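Local structure of dihydroneopterin triphosphate diphosphatase (Escherichia coli O157:H7, 5U7F) at residues D32-S38 with L132-N138; R77-I83 with T96-W102. The protein probably hydrolyses dihydroneopterin triphosphate to dihydroneopterin monophosphate and pyrophosphate in folate biosynthesis, as a metal-dependent Nudix hydrolase that also accepts nucleoside triphosphates such as dATP. All coordinates share one frame; numbering follows the deposited sequence.

How the contacts relate
From the N terminus, the chain runs through strands 10-18 and 23-29 and reaches 32-38, the turn and strand start that form the first half of contact 1. Helix 49-61 follows, and then strand 72-82, whose end pairs with the start of strand 97-107 in contact 2, closing a short loop of twelve residues. Only at 132-138, where helix 126-132 gives way to helix 136-147, is the much longer loop of contact 1 closed, with all of contact 2 inside it. The two meet directly: S137 of contact 1 probably hydrogen-bonds E100 of contact 2, and W136 packs on F81. Helix 136-147 thus connects a central strand with the sheet's edge.

Contact 1 (D32-S38 with L132-N138); sequences DPDFWQS and LTKSWSN. With SO4 (sulfate ion), chain B.
The side-chain amide of N138 grips S38 with both its polar atoms, one on the backbone and one on the side chain, and so ties the first turn of helix 136-147 to strand 36-42 of the Nudix fold. OD1 takes the backbone N-H on a lone pair in the amide plane (S38 N to N138 OD1 2.9 Å), while ND2 gives an almost straight bond, 170° at the hydrogen, to S38 OG. A chi1 of -154° turns the N138 amide away from its own backbone N and across to the strand, and a water joins OD1 to Q37 NE2. Q37 OE1 is hydrogen-bonded by R29 and H118, and the Q37 side chain lies about 4 Å from a bound cobalt.

Beside this clamp, T133 OG1 donates to W36 O at 2.7 Å, in the carbonyl plane, just where the preceding helix ends. S135, predicted to bind substrate, is the N-cap of the next helix, its OG accepting from N138 N; S135 CB lies 3.8 Å from F35 CZ. In that helix, W136 NE1 donates to a sulfate oxygen, O3. K134 CB lies over one face of the F35 ring near its rim, and T133 OG1 comes to the ring edge. L132 CD2 rests over a face of the W36 indole.

At the far end, D32 OD1 accepts from D34 N to make an Asx turn. The lysine chain passes D34, with K134 CE 3.4 Å from D34 O. D32 OD2, also bonded by H86 NE2, receives K134 NZ on its syn side at 2.9 Å.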
loop_
_atom_site.group_PDB
_atom_site.type_symbol
_atom_site.label_atom_id
_atom_site.label_comp_id
_atom_site.label_asym_id
_atom_site.label_seq_id
_atom_site.Cartn_x
_atom_site.Cartn_y
_atom_site.Cartn_z
ATOM N N ASP A 32 12.324 -1.712 -7.666
ATOM C CA ASP A 32 11.768 -2.321 -8.865
ATOM C C ASP A 32 10.946 -1.235 -9.582
ATOM O O ASP A 32 9.748 -1.094 -9.348
ATOM C CB ASP A 32 10.898 -3.535 -8.510
ATOM C CG ASP A 32 10.385 -4.283 -9.742
ATOM O OD1 ASP A 32 10.543 -3.761 -10.876
ATOM O OD2 ASP A 32 9.816 -5.390 -9.569
ATOM N N PRO A 33 11.587 -0.456 -10.454
ATOM C CA PRO A 33 10.900 0.668 -11.124
ATOM C C PRO A 33 9.699 0.282 -12.011
ATOM O O PRO A 33 8.932 1.164 -12.421
ATOM C CB PRO A 33 12.022 1.298 -11.963
ATOM C CG PRO A 33 13.282 0.928 -11.217
ATOM C CD PRO A 33 13.031 -0.474 -10.758
ATOM N N ASP A 34 9.509 -1.005 -12.282
ATOM C CA ASP A 34 8.378 -1.468 -13.077
ATOM C C ASP A 34 7.150 -1.762 -12.191
ATOM O O ASP A 34 6.072 -2.039 -12.694
ATOM C CB ASP A 34 8.765 -2.719 -13.854
ATOM C CG ASP A 34 9.847 -2.446 -14.887
ATOM O OD1 ASP A 34 9.747 -1.400 -15.578
ATOM O OD2 ASP A 34 10.795 -3.262 -14.989
ATOM N N PHE A 35 7.358 -1.663 -10.884
ATOM C CA PHE A 35 6.376 -2.073 -9.850
ATOM C C PHE A 35 5.676 -0.837 -9.307
ATOM O O PHE A 35 6.241 -0.140 -8.478
ATOM C CB PHE A 35 7.105 -2.832 -8.741
ATOM C CG PHE A 35 6.217 -3.586 -7.800
ATOM C CD1 PHE A 35 4.852 -3.341 -7.707
ATOM C CD2 PHE A 35 6.774 -4.558 -6.988
ATOM C CE1 PHE A 35 4.074 -4.085 -6.801
ATOM C CE2 PHE A 35 6.017 -5.262 -6.117
ATOM C CZ PHE A 35 4.665 -5.024 -6.017
ATOM N N TRP A 36 4.476 -0.563 -9.804
ATOM C CA TRP A 36 3.588 0.429 -9.198
ATOM C C TRP A 36 2.634 -0.203 -8.171
ATOM O O TRP A 36 2.124 -1.305 -8.375
ATOM C CB TRP A 36 2.774 1.133 -10.243
ATOM C CG TRP A 36 3.618 1.874 -11.221
ATOM C CD1 TRP A 36 4.455 1.337 -12.158
ATOM C CD2 TRP A 36 3.710 3.300 -11.362
ATOM N NE1 TRP A 36 5.062 2.352 -12.889
ATOM C CE2 TRP A 36 4.616 3.560 -12.420
ATOM C CE3 TRP A 36 3.122 4.378 -10.697
ATOM C CZ2 TRP A 36 4.952 4.857 -12.820
ATOM C CZ3 TRP A 36 3.445 5.676 -11.116
ATOM C CH2 TRP A 36 4.356 5.894 -12.162
ATOM N N GLN A 37 2.381 0.526 -7.102
ATOM C CA GLN A 37 1.624 -0.018 -5.959
ATOM C C GLN A 37 0.952 1.057 -5.155
ATOM O O GLN A 37 1.327 2.238 -5.239
ATOM C CB GLN A 37 2.562 -0.787 -5.046
ATOM C CG GLN A 37 3.738 0.027 -4.593
ATOM C CD GLN A 37 4.466 -0.516 -3.387
ATOM O OE1 GLN A 37 5.374 0.141 -2.845
ATOM N NE2 GLN A 37 4.122 -1.736 -2.982
ATOM N N SER A 38 -0.035 0.663 -4.355
ATOM C CA SER A 38 -0.516 1.486 -3.262
ATOM C C SER A 38 0.540 1.467 -2.123
ATOM O O SER A 38 1.646 0.907 -2.286
ATOM C CB SER A 38 -1.895 0.973 -2.773
ATOM O OG SER A 38 -2.738 0.639 -3.873
ATOM N N LEU A 132 -2.405 -2.405 -13.641
ATOM C CA LEU A 132 -1.041 -1.904 -13.742
ATOM C C LEU A 132 -0.112 -2.599 -12.759
ATOM O O LEU A 132 1.014 -2.963 -13.132
ATOM C CB LEU A 132 -0.990 -0.390 -13.501
ATOM C CG LEU A 132 0.392 0.277 -13.397
ATOM C CD1 LEU A 132 1.141 0.136 -14.718
ATOM C CD2 LEU A 132 0.336 1.746 -12.999
ATOM N N THR A 133 -0.575 -2.761 -11.514
ATOM C CA THR A 133 0.259 -3.278 -10.433
ATOM C C THR A 133 0.698 -4.737 -10.674
ATOM O O THR A 133 -0.024 -5.553 -11.274
ATOM C CB THR A 133 -0.445 -3.159 -9.066
ATOM O OG1 THR A 133 0.474 -3.460 -8.008
ATOM C CG2 THR A 133 -1.689 -4.092 -8.957
ATOM N N LYS A 134 1.920 -5.043 -10.238
ATOM C CA LYS A 134 2.453 -6.393 -10.340
ATOM C C LYS A 134 1.977 -7.288 -9.214
ATOM O O LYS A 134 2.136 -8.492 -9.290
ATOM C CB LYS A 134 3.992 -6.386 -10.343
ATOM C CG LYS A 134 4.585 -5.780 -11.603
ATOM C CD LYS A 134 5.964 -6.339 -11.885
ATOM C CE LYS A 134 6.980 -5.241 -12.178
ATOM N NZ LYS A 134 8.364 -5.783 -12.078
ATOM N N SER A 135 1.387 -6.705 -8.175
ATOM C CA SER A 135 0.959 -7.456 -6.997
ATOM C C SER A 135 -0.500 -7.919 -7.091
ATOM O O SER A 135 -1.432 -7.086 -7.225
ATOM C CB SER A 135 1.166 -6.589 -5.754
ATOM O OG SER A 135 0.446 -7.052 -4.625
ATOM N N TRP A 136 -0.706 -9.235 -7.033
ATOM C CA TRP A 136 -2.060 -9.757 -7.136
ATOM C C TRP A 136 -2.900 -9.334 -5.963
ATOM O O TRP A 136 -4.081 -9.172 -6.131
ATOM C CB TRP A 136 -2.089 -11.295 -7.305
ATOM C CG TRP A 136 -1.654 -12.140 -6.154
ATOM C CD1 TRP A 136 -0.473 -12.779 -6.042
ATOM C CD2 TRP A 136 -2.429 -12.504 -5.019
ATOM N NE1 TRP A 136 -0.431 -13.512 -4.866
ATOM C CE2 TRP A 136 -1.624 -13.359 -4.224
ATOM C CE3 TRP A 136 -3.714 -12.177 -4.576
ATOM C CZ2 TRP A 136 -2.058 -13.871 -3.018
ATOM C CZ3 TRP A 136 -4.152 -12.692 -3.372
ATOM C CH2 TRP A 136 -3.321 -13.523 -2.598
ATOM N N SER A 137 -2.312 -9.106 -4.795
ATOM C CA SER A 137 -3.115 -8.749 -3.632
ATOM C C SER A 137 -3.547 -7.273 -3.736
ATOM O O SER A 137 -4.689 -6.928 -3.427
ATOM C CB SER A 137 -2.349 -9.002 -2.338
ATOM O OG SER A 137 -1.146 -8.265 -2.319
ATOM N N ASN A 138 -2.627 -6.424 -4.176
ATOM C CA ASN A 138 -2.913 -5.002 -4.455
ATOM C C ASN A 138 -4.025 -4.864 -5.477
ATOM O O ASN A 138 -4.962 -4.070 -5.289
ATOM C CB ASN A 138 -1.648 -4.292 -4.942
ATOM C CG ASN A 138 -1.641 -2.776 -4.670
ATOM O OD1 ASN A 138 -0.547 -2.188 -4.517
ATOM N ND2 ASN A 138 -2.841 -2.126 -4.622
HETATM S S SO4 B . 1.042 -17.041 -4.389
HETATM O O1 SO4 B . 1.608 -17.891 -5.439
HETATM O O2 SO4 B . 1.334 -17.636 -3.091
HETATM O O3 SO4 B . 1.675 -15.724 -4.482
HETATM O O4 SO4 B . -0.400 -16.930 -4.575
HETATM O O HOH W 1 3.535 -2.250 -11.453
HETATM O O HOH W 2 1.749 -3.563 -3.412
#

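Contact 2 (R77-I83 with T96-W102); sequences RTVEFEI and TRNTESW. With SO4 (sulfate ion), chain B.
R97 is held at two edges of its guanidinium by two glutamates of the facing strand, with a sulfate at the third, on a two-stranded antiparallel ladder at the edge of the Nudix sheet. NE donates to E80 OE2 at 2.8 Å, almost straight and in the guanidinium plane, while NH1, in the same plane, meets the anti lone pair of E82 OE1. The F81 carbonyl carbon lies over the centre of one guanidinium face, so the group lies flat across the neighbouring backbone. Its chain gets there by folding, with chi2 and chi3 both near -60°. The sulfate, probably from the crystallisation liquor, takes the remaining edge, its O2 accepting from NH1 and NH2; its O3, which W136 of helix 136-147 also binds, accepts a straight bond from E82 N.

Underneath, the strands pair in register, with V79 opposite E100 and F81 opposite N98 as hydrogen-bonded pairs. I83 N adds a bond to T96 O beyond the last pair. Beside the salt bridges, on the face of T78, T99 and S101, T78 OG1 and S101 OG share a hydrogen bond, and the methyls T78 CG2 and T99 CG2 are pressed to 3.4 Å.

The opposite face carries the ring of F81, a residue predicted to bind substrate, with N98 CB over one side and the E100 carboxylate at its edge (F81 CE2 to E100 CD 3.7 Å). E100 OE1 accepts from W102 NE1 and probably also from S137 OG. N98 ND2 is bound by S11 of strand 10-18. Farther along, R77 runs alongside the W102 indole; its NH1 donates to Q140 OE1 and lies 3.4 Å from W102 CZ3.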
loop_
_atom_site.group_PDB
_atom_site.type_symbol
_atom_site.label_atom_id
_atom_site.label_comp_id
_atom_site.label_asym_id
_atom_site.label_seq_id
_atom_site.Cartn_x
_atom_site.Cartn_y
_atom_site.Cartn_z
ATOM N N ARG A 77 -9.403 -7.869 5.970
ATOM C CA ARG A 77 -8.891 -8.891 5.076
ATOM C C ARG A 77 -7.383 -9.036 5.266
ATOM O O ARG A 77 -6.662 -8.046 5.435
ATOM C CB ARG A 77 -9.228 -8.561 3.621
ATOM C CG ARG A 77 -10.747 -8.664 3.332
ATOM C CD ARG A 77 -11.073 -9.384 2.030
ATOM N NE ARG A 77 -10.282 -10.600 1.871
ATOM C CZ ARG A 77 -9.912 -11.118 0.702
ATOM N NH1 ARG A 77 -10.261 -10.531 -0.438
ATOM N NH2 ARG A 77 -9.190 -12.232 0.676
ATOM N N THR A 78 -6.939 -10.288 5.262
ATOM C CA THR A 78 -5.524 -10.650 5.346
ATOM C C THR A 78 -5.277 -11.739 4.305
ATOM O O THR A 78 -6.042 -12.713 4.216
ATOM C CB THR A 78 -5.138 -11.168 6.751
ATOM O OG1 THR A 78 -5.208 -10.111 7.705
ATOM C CG2 THR A 78 -3.731 -11.710 6.781
ATOM N N VAL A 79 -4.217 -11.583 3.511
ATOM C CA VAL A 79 -3.822 -12.602 2.546
ATOM C C VAL A 79 -2.359 -12.934 2.765
ATOM O O VAL A 79 -1.658 -12.189 3.443
ATOM C CB VAL A 79 -4.044 -12.131 1.112
ATOM C CG1 VAL A 79 -5.544 -11.934 0.855
ATOM C CG2 VAL A 79 -3.251 -10.856 0.877
ATOM N N GLU A 80 -1.921 -14.046 2.188
ATOM C CA GLU A 80 -0.531 -14.487 2.257
ATOM C C GLU A 80 -0.053 -14.786 0.842
ATOM O O GLU A 80 -0.762 -15.393 0.053
ATOM C CB GLU A 80 -0.395 -15.710 3.147
ATOM C CG GLU A 80 1.043 -16.167 3.309
ATOM C CD GLU A 80 1.169 -17.519 4.005
ATOM O OE1 GLU A 80 0.770 -17.626 5.189
ATOM O OE2 GLU A 80 1.665 -18.481 3.365
ATOM N N PHE A 81 1.133 -14.308 0.493
ATOM C CA PHE A 81 1.618 -14.503 -0.852
ATOM C C PHE A 81 3.110 -14.763 -0.839
ATOM O O PHE A 81 3.804 -14.502 0.158
ATOM C CB PHE A 81 1.279 -13.304 -1.752
ATOM C CG PHE A 81 1.762 -11.975 -1.244
ATOM C CD1 PHE A 81 3.061 -11.548 -1.448
ATOM C CD2 PHE A 81 0.869 -11.114 -0.625
ATOM C CE1 PHE A 81 3.463 -10.295 -0.991
ATOM C CE2 PHE A 81 1.273 -9.893 -0.187
ATOM C CZ PHE A 81 2.553 -9.483 -0.372
ATOM N N GLU A 82 3.572 -15.298 -1.962
ATOM C CA GLU A 82 4.977 -15.582 -2.169
ATOM C C GLU A 82 5.698 -14.278 -2.469
ATOM O O GLU A 82 5.268 -13.479 -3.319
ATOM C CB GLU A 82 5.156 -16.580 -3.303
ATOM C CG GLU A 82 6.624 -16.961 -3.604
ATOM C CD GLU A 82 7.209 -17.999 -2.638
ATOM O OE1 GLU A 82 6.427 -18.669 -1.918
ATOM O OE2 GLU A 82 8.477 -18.134 -2.602
ATOM N N ILE A 83 6.779 -14.055 -1.742
ATOM C CA ILE A 83 7.657 -12.921 -1.965
ATOM C C ILE A 83 8.308 -13.063 -3.347
ATOM O O ILE A 83 8.825 -14.122 -3.689
ATOM C CB ILE A 83 8.722 -12.825 -0.846
ATOM C CG1 ILE A 83 8.009 -12.644 0.489
ATOM C CG2 ILE A 83 9.703 -11.649 -1.083
ATOM C CD1 ILE A 83 8.858 -12.648 1.727
ATOM N N THR A 96 10.006 -16.921 2.700
ATOM C CA THR A 96 9.479 -16.825 1.337
ATOM C C THR A 96 8.001 -16.371 1.229
ATOM O O THR A 96 7.492 -16.115 0.126
ATOM C CB THR A 96 9.611 -18.204 0.666
ATOM O OG1 THR A 96 8.828 -19.159 1.390
ATOM C CG2 THR A 96 11.061 -18.673 0.638
ATOM N N ARG A 97 7.310 -16.310 2.367
ATOM C CA ARG A 97 5.875 -15.970 2.425
ATOM C C ARG A 97 5.681 -14.661 3.168
ATOM O O ARG A 97 6.311 -14.458 4.198
ATOM C CB ARG A 97 5.058 -17.067 3.148
ATOM C CG ARG A 97 5.302 -18.506 2.657
ATOM C CD ARG A 97 4.797 -18.721 1.245
ATOM N NE ARG A 97 3.342 -18.494 1.160
ATOM C CZ ARG A 97 2.672 -18.374 0.021
ATOM N NH1 ARG A 97 3.302 -18.471 -1.134
ATOM N NH2 ARG A 97 1.367 -18.169 0.045
ATOM N N ASN A 98 4.787 -13.802 2.671
ATOM C CA ASN A 98 4.466 -12.541 3.333
ATOM C C ASN A 98 2.985 -12.499 3.614
ATOM O O ASN A 98 2.188 -12.898 2.779
ATOM C CB ASN A 98 4.857 -11.323 2.502
ATOM C CG ASN A 98 4.542 -10.012 3.244
ATOM O OD1 ASN A 98 5.361 -9.482 3.988
ATOM N ND2 ASN A 98 3.319 -9.539 3.095
ATOM N N THR A 99 2.637 -12.077 4.817
ATOM C CA THR A 99 1.245 -11.950 5.213
ATOM C C THR A 99 0.883 -10.451 5.261
ATOM O O THR A 99 1.536 -9.664 5.943
ATOM C CB THR A 99 0.984 -12.595 6.578
ATOM O OG1 THR A 99 1.350 -13.990 6.530
ATOM C CG2 THR A 99 -0.470 -12.485 6.914
ATOM N N GLU A 100 -0.186 -10.086 4.575
ATOM C CA GLU A 100 -0.527 -8.694 4.322
ATOM C C GLU A 100 -1.950 -8.384 4.766
ATOM O O GLU A 100 -2.874 -9.061 4.317
ATOM C CB GLU A 100 -0.415 -8.406 2.835
ATOM C CG GLU A 100 -0.784 -7.004 2.381
ATOM C CD GLU A 100 -0.701 -6.878 0.848
ATOM O OE1 GLU A 100 -1.616 -7.366 0.132
ATOM O OE2 GLU A 100 0.299 -6.306 0.354
ATOM N N SER A 101 -2.110 -7.355 5.590
ATOM C CA SER A 101 -3.448 -6.884 6.006
ATOM C C SER A 101 -3.857 -5.607 5.285
ATOM O O SER A 101 -3.038 -4.690 5.121
ATOM C CB SER A 101 -3.480 -6.684 7.532
ATOM O OG SER A 101 -3.265 -7.934 8.152
ATOM N N TRP A 102 -5.131 -5.529 4.887
ATOM C CA TRP A 102 -5.576 -4.475 3.969
ATOM C C TRP A 102 -6.297 -3.364 4.715
ATOM O O TRP A 102 -7.106 -3.625 5.605
ATOM C CB TRP A 102 -6.528 -5.023 2.880
ATOM C CG TRP A 102 -5.935 -5.970 1.914
ATOM C CD1 TRP A 102 -4.608 -6.318 1.799
ATOM C CD2 TRP A 102 -6.631 -6.737 0.935
ATOM N NE1 TRP A 102 -4.451 -7.231 0.803
ATOM C CE2 TRP A 102 -5.674 -7.506 0.252
ATOM C CE3 TRP A 102 -7.977 -6.855 0.571
ATOM C CZ2 TRP A 102 -6.008 -8.361 -0.784
ATOM C CZ3 TRP A 102 -8.306 -7.702 -0.464
ATOM C CH2 TRP A 102 -7.323 -8.462 -1.120
HETATM S S SO4 B . 1.042 -17.041 -4.389
HETATM O O1 SO4 B . 1.608 -17.891 -5.439
HETATM O O2 SO4 B . 1.334 -17.636 -3.091
HETATM O O3 SO4 B . 1.675 -15.724 -4.482
HETATM O O4 SO4 B . -0.400 -16.930 -4.575
HETATM O O HOH W 3 -7.452 -5.639 7.412
HETATM O O HOH W 4 -0.450 -16.079 7.425
HETATM O O HOH W 5 7.332 -20.619 -0.461
#